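Local coordinates for beta-porphyranase A (Bacteroides plebeius, PDB 4AW7), which hydrolyses the sulfated red-seaweed polysaccharide porphyran at its beta-D-galactopyranose-(1->4)-alpha-L-galactopyranose-6-sulfate linkages, releasing mostly disaccharides, at residues K70-G73 with P74-A78; V168-Y171 with A172-K176. All coordinates share one frame; numbering follows the deposited sequence.

Interaction 1. Residues K70-G73 with P74-A78; sequences KFWG and PYSYA. With L6S (6-O-sulfo-alpha-L-galactopyranose), chain B; GAL (beta-D-galactopyranose), chain C; L6S (6-O-sulfo-alpha-L-galactopyranose), chain D; AAL (3,6-anhydro-alpha-L-galactopyranose), chain E.
Trp72 and Gly73 meet Ser76 and Tyr77 at the C-terminal end of strand 66-71, where a strand of the catalytic (beta/alpha)8 barrel leads into helix 74-82 beside the bound glycan. Lys70 comes first: its chain bends at chi2 and brings NZ to the anhydrogalactose, donating to O2 at 2.9 Å. Phe71, which also stacks with His108, turns a ring face to the sulfogalactose of chain D, CE1 lying 3.5 Å from its O5. In Trp72 the indole CG is anti to the backbone N (chi1 -157°), and this swings the flat group between protein and sugar. Ser76 CB sits over one face in a CH-pi contact, 3.6 Å from the centroid of the six-membered ring of Trp72; C5 of galactose covers the opposite face, 3.6 Å from Trp72 CE2. NE1 of Trp72 then donates to sulfate O3S of the chain B sugar at 2.9 Å, a bent bond of 143°. With an alanine here the galactose would probably lose its stacking platform and the sulfate its indole N-H. Gly73 is the N-cap. Its N donates to Ser76 OG, three residues on, at 2.9 Å, and Glu107 OE1 bonds the same hydroxyl. Gly73 O takes the first helical bond, with Tyr77 N 2.9 Å away at 163° and nearly in line with the carbonyl.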
loop_
_atom_site.group_PDB
_atom_site.type_symbol
_atom_site.label_atom_id
_atom_site.label_comp_id
_atom_site.label_asym_id
_atom_site.label_seq_id
_atom_site.Cartn_x
_atom_site.Cartn_y
_atom_site.Cartn_z
ATOM N N LYS A 70 12.605 -7.601 7.464
ATOM C CA LYS A 70 13.622 -7.813 8.463
ATOM C C LYS A 70 14.634 -6.686 8.412
ATOM O O LYS A 70 15.071 -6.322 7.334
ATOM C CB LYS A 70 14.350 -9.133 8.139
ATOM C CG LYS A 70 15.512 -9.445 8.962
ATOM C CD LYS A 70 15.107 -9.994 10.264
ATOM C CE LYS A 70 16.221 -10.871 10.877
ATOM N NZ LYS A 70 15.741 -11.346 12.234
ATOM N N PHE A 71 15.025 -6.214 9.589
ATOM C CA PHE A 71 16.094 -5.222 9.725
ATOM C C PHE A 71 17.442 -5.918 9.825
ATOM O O PHE A 71 17.989 -6.136 10.910
ATOM C CB PHE A 71 15.825 -4.336 10.923
ATOM C CG PHE A 71 14.761 -3.308 10.671
ATOM C CD1 PHE A 71 13.430 -3.624 10.657
ATOM C CD2 PHE A 71 15.123 -2.018 10.339
ATOM C CE1 PHE A 71 12.491 -2.653 10.381
ATOM C CE2 PHE A 71 14.178 -1.041 10.093
ATOM C CZ PHE A 71 12.879 -1.360 10.097
ATOM N N TRP A 72 17.937 -6.350 8.692
ATOM C CA TRP A 72 19.271 -6.929 8.586
ATOM C C TRP A 72 19.646 -6.988 7.135
ATOM O O TRP A 72 18.792 -7.233 6.290
ATOM C CB TRP A 72 19.309 -8.334 9.174
ATOM C CG TRP A 72 20.737 -8.714 9.574
ATOM C CD1 TRP A 72 21.605 -9.509 8.899
ATOM C CD2 TRP A 72 21.432 -8.258 10.748
ATOM N NE1 TRP A 72 22.783 -9.609 9.606
ATOM C CE2 TRP A 72 22.703 -8.834 10.732
ATOM C CE3 TRP A 72 21.081 -7.426 11.813
ATOM C CZ2 TRP A 72 23.633 -8.609 11.757
ATOM C CZ3 TRP A 72 21.992 -7.202 12.832
ATOM C CH2 TRP A 72 23.255 -7.778 12.783
ATOM N N GLY A 73 20.896 -6.771 6.805
ATOM C CA GLY A 73 21.324 -6.625 5.454
ATOM C C GLY A 73 22.831 -6.515 5.374
ATOM O O GLY A 73 23.529 -6.843 6.334
ATOM N N PRO A 74 23.308 -6.068 4.226
ATOM C CA PRO A 74 24.775 -6.018 4.042
ATOM C C PRO A 74 25.481 -5.136 5.046
ATOM O O PRO A 74 26.665 -5.387 5.356
ATOM C CB PRO A 74 24.941 -5.440 2.626
ATOM C CG PRO A 74 23.600 -5.643 1.955
ATOM C CD PRO A 74 22.583 -5.623 3.032
ATOM N N TYR A 75 24.807 -4.084 5.508
ATOM C CA TYR A 75 25.469 -3.049 6.311
ATOM C C TYR A 75 25.496 -3.437 7.778
ATOM O O TYR A 75 26.523 -3.244 8.461
ATOM C CB TYR A 75 24.869 -1.653 6.003
ATOM C CG TYR A 75 24.956 -1.396 4.547
ATOM C CD1 TYR A 75 26.194 -1.112 3.950
ATOM C CD2 TYR A 75 23.866 -1.540 3.711
ATOM C CE1 TYR A 75 26.317 -0.997 2.594
ATOM C CE2 TYR A 75 23.982 -1.412 2.348
ATOM C CZ TYR A 75 25.230 -1.167 1.775
ATOM O OH TYR A 75 25.304 -1.055 0.372
ATOM N N SER A 76 24.432 -4.080 8.256
ATOM C CA SER A 76 24.423 -4.643 9.601
ATOM C C SER A 76 25.402 -5.856 9.629
ATOM O O SER A 76 26.218 -5.983 10.556
ATOM C CB SER A 76 22.967 -4.923 10.092
ATOM O OG SER A 76 22.159 -5.460 9.077
ATOM N N TYR A 77 25.406 -6.681 8.582
ATOM C CA TYR A 77 26.364 -7.797 8.519
ATOM C C TYR A 77 27.814 -7.285 8.538
ATOM O O TYR A 77 28.657 -7.773 9.288
ATOM C CB TYR A 77 26.108 -8.595 7.246
ATOM C CG TYR A 77 27.118 -9.708 6.993
ATOM C CD1 TYR A 77 28.318 -9.432 6.342
ATOM C CD2 TYR A 77 26.874 -11.032 7.381
ATOM C CE1 TYR A 77 29.260 -10.418 6.105
ATOM C CE2 TYR A 77 27.820 -12.036 7.147
ATOM C CZ TYR A 77 29.010 -11.715 6.502
ATOM O OH TYR A 77 29.964 -12.681 6.232
ATOM N N ALA A 78 28.108 -6.282 7.712
ATOM C CA ALA A 78 29.477 -5.764 7.600
ATOM C C ALA A 78 29.926 -5.112 8.886
ATOM O O ALA A 78 31.062 -5.344 9.325
ATOM C CB ALA A 78 29.651 -4.803 6.429
HETATM O O1S L6S B . 26.879 -12.713 10.429
HETATM O O2S L6S B . 26.374 -10.350 10.819
HETATM O O3S L6S B . 24.657 -11.839 9.844
HETATM C C1 L6S B . 24.552 -10.577 15.749
HETATM C C2 L6S B . 25.378 -10.998 16.989
HETATM C C3 L6S B . 25.682 -12.495 16.955
HETATM C C4 L6S B . 26.384 -12.840 15.621
HETATM C C5 L6S B . 25.495 -12.397 14.432
HETATM C C6 L6S B . 26.183 -12.618 13.108
HETATM O O2 L6S B . 24.665 -10.718 18.204
HETATM O O3 L6S B . 26.536 -12.855 18.038
HETATM O O4 L6S B . 27.674 -12.174 15.574
HETATM O O5 L6S B . 25.139 -10.955 14.501
HETATM O O6 L6S B . 25.303 -12.190 12.075
HETATM S S1 L6S B . 25.810 -11.736 10.788
HETATM C C1 GAL C . 19.929 -10.150 14.701
HETATM C C2 GAL C . 21.017 -10.593 15.666
HETATM C C3 GAL C . 22.315 -10.739 14.897
HETATM C C4 GAL C . 22.101 -11.657 13.689
HETATM C C5 GAL C . 20.920 -11.170 12.835
HETATM C C6 GAL C . 20.607 -12.075 11.646
HETATM O O2 GAL C . 21.157 -9.594 16.643
HETATM O O3 GAL C . 23.293 -11.265 15.775
HETATM O O4 GAL C . 21.871 -12.978 14.143
HETATM O O5 GAL C . 19.740 -11.047 13.632
HETATM O O6 GAL C . 19.571 -11.536 10.860
HETATM O O1S L6S D . 8.749 -5.987 13.326
HETATM O O2S L6S D . 8.209 -5.882 15.721
HETATM O O3S L6S D . 10.536 -5.999 14.943
HETATM C C1 L6S D . 10.556 0.000 12.495
HETATM C C2 L6S D . 11.832 0.193 13.282
HETATM C C3 L6S D . 11.615 -0.275 14.729
HETATM C C4 L6S D . 11.177 -1.789 14.709
HETATM C C5 L6S D . 9.928 -1.912 13.828
HETATM C C6 L6S D . 9.678 -3.400 13.494
HETATM O O2 L6S D . 12.292 1.558 13.214
HETATM O O3 L6S D . 12.795 -0.107 15.529
HETATM O O4 L6S D . 12.264 -2.558 14.172
HETATM O O5 L6S D . 10.061 -1.316 12.533
HETATM O O6 L6S D . 9.181 -4.041 14.659
HETATM S S1 L6S D . 9.139 -5.572 14.649
HETATM C C1 AAL E . 15.659 -7.354 15.390
HETATM C C2 AAL E . 15.370 -8.725 14.830
HETATM C C3 AAL E . 16.345 -9.700 15.438
HETATM C C4 AAL E . 17.737 -9.252 15.059
HETATM C C5 AAL E . 17.864 -8.077 15.996
HETATM C C6 AAL E . 17.298 -8.602 17.301
HETATM O O2 AAL E . 15.469 -8.731 13.419
HETATM O O3 AAL E . 16.324 -9.568 16.862
HETATM O O4 AAL E . 18.706 -10.251 15.415
HETATM O O5 AAL E . 17.040 -7.005 15.520
#

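Interaction 2. Residues V168-Y171 with A172-K176; sequences VDFY and ASIGK
Phe170 and Ile174, one helical turn apart, point their side chains to the same flank of helix 160-179 and meet at a slant. The ring is touched by the end of the isoleucine: its CD1 lies 3.6 Å from Phe170 CE2 and 3.7 Å from Phe170 CD2, set obliquely to the ring. Ile174 carries CG1 anti to its carbonyl carbon (chi1 -71°), which sends the longer branch back along the helix. On the way CG1 passes 3.3 Å from Phe170 O, so the aliphatic branch packs against the carbonyl as well as the ring. The phenyl group swings out with CG anti to the backbone N (chi1 -175°) and reaches both Ala123 of helix 120-132 and the ring of Tyr75. Tyr171 leaves the helix on another side, its ring edge-to-face with Phe215 and its OH bonded to Leu144 O. Asp169 diverges again to a salt bridge with Arg218, and Ser173 OG bonds Val120 O. Beneath these side chains the backbone forms a regular ladder of i to i+4 bonds, in which the N-H groups of Ala172, Ser173 and Ile174 go to the carbonyls of Val168, Asp169 and Phe170, and Gly175 N follows to Tyr171 O at 3.0 Å. Ile174 also rests on Phe141 of strand 136-142. This is the outer helix of a beta-alpha-beta crossover in a (beta/alpha)8 barrel, joining parallel strands 136-142 and 189-195.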
loop_
_atom_site.group_PDB
_atom_site.type_symbol
_atom_site.label_atom_id
_atom_site.label_comp_id
_atom_site.label_asym_id
_atom_site.label_seq_id
_atom_site.Cartn_x
_atom_site.Cartn_y
_atom_site.Cartn_z
ATOM N N VAL A 168 20.222 9.313 -0.724
ATOM C CA VAL A 168 19.738 8.985 -2.053
ATOM C C VAL A 168 20.863 8.414 -2.918
ATOM O O VAL A 168 20.654 7.457 -3.663
ATOM C CB VAL A 168 19.031 10.171 -2.714
ATOM C CG1 VAL A 168 18.607 9.863 -4.151
ATOM C CG2 VAL A 168 17.792 10.585 -1.875
ATOM N N ASP A 169 22.080 8.980 -2.820
ATOM C CA ASP A 169 23.215 8.468 -3.569
ATOM C C ASP A 169 23.574 7.035 -3.145
ATOM O O ASP A 169 23.998 6.227 -3.969
ATOM C CB ASP A 169 24.412 9.405 -3.392
ATOM C CG ASP A 169 24.276 10.699 -4.138
ATOM O OD1 ASP A 169 23.438 10.825 -5.059
ATOM O OD2 ASP A 169 25.068 11.637 -3.803
ATOM N N PHE A 170 23.415 6.740 -1.864
ATOM C CA PHE A 170 23.620 5.397 -1.301
ATOM C C PHE A 170 22.628 4.442 -1.972
ATOM O O PHE A 170 23.028 3.403 -2.526
ATOM C CB PHE A 170 23.437 5.516 0.212
ATOM C CG PHE A 170 23.708 4.288 1.046
ATOM C CD1 PHE A 170 24.959 4.028 1.550
ATOM C CD2 PHE A 170 22.661 3.470 1.450
ATOM C CE1 PHE A 170 25.178 2.973 2.403
ATOM C CE2 PHE A 170 22.857 2.440 2.312
ATOM C CZ PHE A 170 24.130 2.160 2.780
ATOM N N TYR A 171 21.349 4.805 -1.959
ATOM C CA TYR A 171 20.349 4.009 -2.674
ATOM C C TYR A 171 20.717 3.781 -4.155
ATOM O O TYR A 171 20.649 2.656 -4.682
ATOM C CB TYR A 171 18.971 4.674 -2.618
ATOM C CG TYR A 171 18.051 4.246 -1.494
ATOM C CD1 TYR A 171 17.163 3.199 -1.667
ATOM C CD2 TYR A 171 17.988 4.918 -0.274
ATOM C CE1 TYR A 171 16.319 2.793 -0.680
ATOM C CE2 TYR A 171 17.110 4.531 0.728
ATOM C CZ TYR A 171 16.251 3.461 0.511
ATOM O OH TYR A 171 15.335 3.011 1.433
ATOM N N ALA A 172 21.093 4.860 -4.843
ATOM C CA ALA A 172 21.375 4.789 -6.270
ATOM C C ALA A 172 22.528 3.848 -6.551
ATOM O O ALA A 172 22.455 3.023 -7.466
ATOM C CB ALA A 172 21.698 6.191 -6.835
ATOM N N SER A 173 23.590 3.957 -5.760
ATOM C CA SER A 173 24.739 3.115 -5.946
ATOM C C SER A 173 24.391 1.643 -5.765
ATOM O O SER A 173 24.856 0.756 -6.479
ATOM C CB SER A 173 25.858 3.544 -4.991
ATOM O OG SER A 173 26.960 2.683 -5.165
ATOM N N ILE A 174 23.563 1.356 -4.780
ATOM C CA ILE A 174 23.165 -0.022 -4.492
ATOM C C ILE A 174 22.388 -0.568 -5.679
ATOM O O ILE A 174 22.672 -1.680 -6.153
ATOM C CB ILE A 174 22.359 -0.108 -3.182
ATOM C CG1 ILE A 174 23.292 0.143 -1.987
ATOM C CG2 ILE A 174 21.634 -1.474 -3.092
ATOM C CD1 ILE A 174 22.599 0.447 -0.692
ATOM N N GLY A 175 21.391 0.179 -6.151
ATOM C CA GLY A 175 20.612 -0.279 -7.313
ATOM C C GLY A 175 21.511 -0.507 -8.526
ATOM O O GLY A 175 21.404 -1.518 -9.214
ATOM N N LYS A 176 22.417 0.424 -8.782
ATOM C CA LYS A 176 23.292 0.306 -9.935
ATOM C C LYS A 176 24.144 -0.946 -9.848
ATOM O O LYS A 176 24.255 -1.734 -10.836
ATOM C CB LYS A 176 24.187 1.531 -10.041
ATOM C CG LYS A 176 25.031 1.508 -11.304
ATOM C CD LYS A 176 25.937 2.739 -11.367
ATOM C CE LYS A 176 27.060 2.657 -10.323
ATOM N NZ LYS A 176 28.092 3.749 -10.439
#

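Overall arrangement
From the N terminus the chain first reaches interaction 1, a local turn closing the junction of strand 66-71 and helix 74-82 beside the glycan. About ninety residues later, after helix 120-132 and strand 136-142, it forms interaction 2 within helix 160-179. The two are in series, neither nested nor crossed, with centres 16 Å apart. They nevertheless touch: Tyr75 OH lies 3.3 Å from Ile174 CD1, and Tyr75 CE2 3.6 Å from Phe170 CZ. Helix 120-132 and Phe141 of strand 136-142 contact both, so the start of helix 74-82, under the substrate, packs against the outer layer of the barrel.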